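Local coordinates for protein serine protease inhibitor (PDB 3STO) that probably inhibits serine-type endopeptidases and is a serpin of the blood fluke Schistosoma haematobium, at residues 294-299 and 375-380. Sequence-based numbering, arbitrary orientation.
Sequences RLPKFT and FHVTHP
Arg-294 and His-376 face each other as a parallel bridge between strand 287-305 and the end of strand 373-376, within the beta-sheet framework of the serpin fold. Two backbone hydrogen bonds make the bridge: Arg-294 N donates to Phe-375 O (2.9 Å), and Arg-294 O accepts from Val-377 N (2.8 Å). One residue of the longer strand thus grips the residues before and after His-376. The ladder goes no further between these segments: Val-377 is the centre of an inverse gamma turn, and Pro-296 has no N-H to offer the Val-377 carbonyl, against which its ring CD packs instead.

On the face of the sheet that carries both bridged side chains, the guanidinium of Arg-294 lies flat on the imidazole of His-376, their planes 18° apart and their centres separated by 3.6 Å. CG of Arg-294 stands beside its backbone N, anti to the carbonyl carbon (chi1 -50°), and the chain then runs extended to NE across the ring, with CD making a CH-pi contact over the ring face. Bonds beyond the pair hold both flat groups: Arg-294 NH1 forms a salt bridge with Glu-210, and His-376 NE2 is hydrogen-bonded to Ser-292 OG. The nearby carboxylate of Glu-210 probably offsets some of the positive charge, which also lies close to Arg-208.

Val-377 supplies the apolar part, its CB directed toward strand 287-305. CG2 lies alongside Leu-295 CD1 at 3.9 Å, the two side chains pointing the same way; both residues are buried, and Leu-295 also touches Ile-257 and Leu-348. The other methyl, CG1, meets the Pro-296 ring crosswise, 3.8 Å from CD.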
loop_
_atom_site.group_PDB
_atom_site.type_symbol
_atom_site.label_atom_id
_atom_site.label_comp_id
_atom_site.label_asym_id
_atom_site.label_seq_id
_atom_site.Cartn_x
_atom_site.Cartn_y
_atom_site.Cartn_z
ATOM N N ARG A 294 -13.785 -19.193 7.172
ATOM C CA ARG A 294 -14.783 -18.505 6.353
ATOM C C ARG A 294 -14.375 -17.082 6.163
ATOM O O ARG A 294 -13.995 -16.398 7.107
ATOM C CB ARG A 294 -16.160 -18.543 6.993
ATOM C CG ARG A 294 -16.598 -19.916 7.421
ATOM C CD ARG A 294 -18.082 -19.923 7.599
ATOM N NE ARG A 294 -18.518 -21.133 8.249
ATOM C CZ ARG A 294 -19.349 -21.142 9.272
ATOM N NH1 ARG A 294 -19.820 -19.994 9.739
ATOM N NH2 ARG A 294 -19.716 -22.287 9.815
ATOM N N LEU A 295 -14.511 -16.624 4.937
ATOM C CA LEU A 295 -13.930 -15.369 4.546
ATOM C C LEU A 295 -14.828 -14.766 3.475
ATOM O O LEU A 295 -15.082 -15.389 2.451
ATOM C CB LEU A 295 -12.486 -15.597 4.014
ATOM C CG LEU A 295 -11.650 -14.395 3.559
ATOM C CD1 LEU A 295 -11.376 -13.452 4.747
ATOM C CD2 LEU A 295 -10.314 -14.787 2.865
ATOM N N PRO A 296 -15.279 -13.525 3.699
ATOM C CA PRO A 296 -16.051 -12.799 2.682
ATOM C C PRO A 296 -15.251 -12.566 1.372
ATOM O O PRO A 296 -14.040 -12.317 1.386
ATOM C CB PRO A 296 -16.349 -11.451 3.377
ATOM C CG PRO A 296 -16.032 -11.664 4.806
ATOM C CD PRO A 296 -14.988 -12.688 4.879
ATOM N N LYS A 297 -15.928 -12.646 0.239
ATOM C CA LYS A 297 -15.336 -12.151 -0.974
ATOM C C LYS A 297 -15.701 -10.664 -1.059
ATOM O O LYS A 297 -16.815 -10.272 -0.770
ATOM C CB LYS A 297 -15.801 -12.928 -2.194
ATOM C CG LYS A 297 -17.168 -12.644 -2.617
ATOM C CD LYS A 297 -17.592 -13.653 -3.683
ATOM C CE LYS A 297 -16.555 -13.776 -4.784
ATOM N NZ LYS A 297 -17.102 -14.551 -5.958
ATOM N N PHE A 298 -14.726 -9.827 -1.386
ATOM C CA PHE A 298 -14.954 -8.391 -1.429
ATOM C C PHE A 298 -13.934 -7.689 -2.300
ATOM O O PHE A 298 -12.878 -8.252 -2.682
ATOM C CB PHE A 298 -14.908 -7.784 -0.022
ATOM C CG PHE A 298 -13.580 -7.937 0.666
ATOM C CD1 PHE A 298 -13.259 -9.112 1.331
ATOM C CD2 PHE A 298 -12.648 -6.914 0.637
ATOM C CE1 PHE A 298 -12.023 -9.249 1.964
ATOM C CE2 PHE A 298 -11.397 -7.054 1.263
ATOM C CZ PHE A 298 -11.093 -8.222 1.922
ATOM N N THR A 299 -14.251 -6.446 -2.622
ATOM C CA THR A 299 -13.230 -5.609 -3.200
ATOM C C THR A 299 -13.294 -4.202 -2.663
ATOM O O THR A 299 -14.342 -3.562 -2.735
ATOM C CB THR A 299 -13.212 -5.673 -4.747
ATOM O OG1 THR A 299 -13.026 -4.363 -5.282
ATOM C CG2 THR A 299 -14.460 -6.289 -5.288
ATOM N N PHE A 375 -12.179 -20.307 12.154
ATOM C CA PHE A 375 -11.749 -18.934 11.900
ATOM C C PHE A 375 -12.774 -18.357 10.960
ATOM O O PHE A 375 -12.629 -18.451 9.734
ATOM C CB PHE A 375 -10.348 -18.898 11.270
ATOM C CG PHE A 375 -9.658 -17.574 11.389
ATOM C CD1 PHE A 375 -8.927 -17.273 12.507
ATOM C CD2 PHE A 375 -9.728 -16.631 10.357
ATOM C CE1 PHE A 375 -8.278 -16.052 12.608
ATOM C CE2 PHE A 375 -9.094 -15.415 10.453
ATOM C CZ PHE A 375 -8.375 -15.113 11.579
ATOM N N HIS A 376 -13.824 -17.781 11.536
ATOM C CA HIS A 376 -14.974 -17.351 10.751
ATOM C C HIS A 376 -15.062 -15.835 10.718
ATOM O O HIS A 376 -15.312 -15.203 11.726
ATOM C CB HIS A 376 -16.254 -17.979 11.309
ATOM C CG HIS A 376 -16.270 -19.465 11.210
ATOM N ND1 HIS A 376 -17.239 -20.240 11.809
ATOM C CD2 HIS A 376 -15.439 -20.323 10.572
ATOM C CE1 HIS A 376 -16.997 -21.511 11.556
ATOM N NE2 HIS A 376 -15.909 -21.589 10.802
ATOM N N VAL A 377 -14.807 -15.259 9.548
ATOM C CA VAL A 377 -14.594 -13.818 9.445
ATOM C C VAL A 377 -15.980 -13.185 9.267
ATOM O O VAL A 377 -16.414 -12.935 8.155
ATOM C CB VAL A 377 -13.559 -13.456 8.301
ATOM C CG1 VAL A 377 -13.339 -11.971 8.184
ATOM C CG2 VAL A 377 -12.224 -14.146 8.526
ATOM N N THR A 378 -16.672 -12.956 10.382
ATOM C CA THR A 378 -18.074 -12.553 10.356
ATOM C C THR A 378 -18.321 -11.150 10.935
ATOM O O THR A 378 -19.474 -10.728 11.095
ATOM C CB THR A 378 -18.949 -13.566 11.174
ATOM O OG1 THR A 378 -18.416 -13.676 12.492
ATOM C CG2 THR A 378 -18.935 -14.921 10.550
ATOM N N HIS A 379 -17.243 -10.448 11.262
ATOM C CA HIS A 379 -17.291 -9.111 11.844
ATOM C C HIS A 379 -15.985 -8.384 11.419
ATOM O O HIS A 379 -15.089 -9.029 10.863
ATOM C CB HIS A 379 -17.476 -9.191 13.384
ATOM C CG HIS A 379 -16.543 -10.142 14.070
ATOM N ND1 HIS A 379 -15.441 -9.725 14.782
ATOM C CD2 HIS A 379 -16.559 -11.503 14.167
ATOM C CE1 HIS A 379 -14.821 -10.781 15.290
ATOM N NE2 HIS A 379 -15.487 -11.868 14.940
ATOM N N PRO A 380 -15.878 -7.059 11.656
ATOM C CA PRO A 380 -14.728 -6.276 11.126
ATOM C C PRO A 380 -13.339 -6.813 11.500
ATOM O O PRO A 380 -13.070 -7.278 12.608
ATOM C CB PRO A 380 -14.959 -4.866 11.698
ATOM C CG PRO A 380 -16.503 -4.802 11.822
ATOM C CD PRO A 380 -16.863 -6.184 12.338
#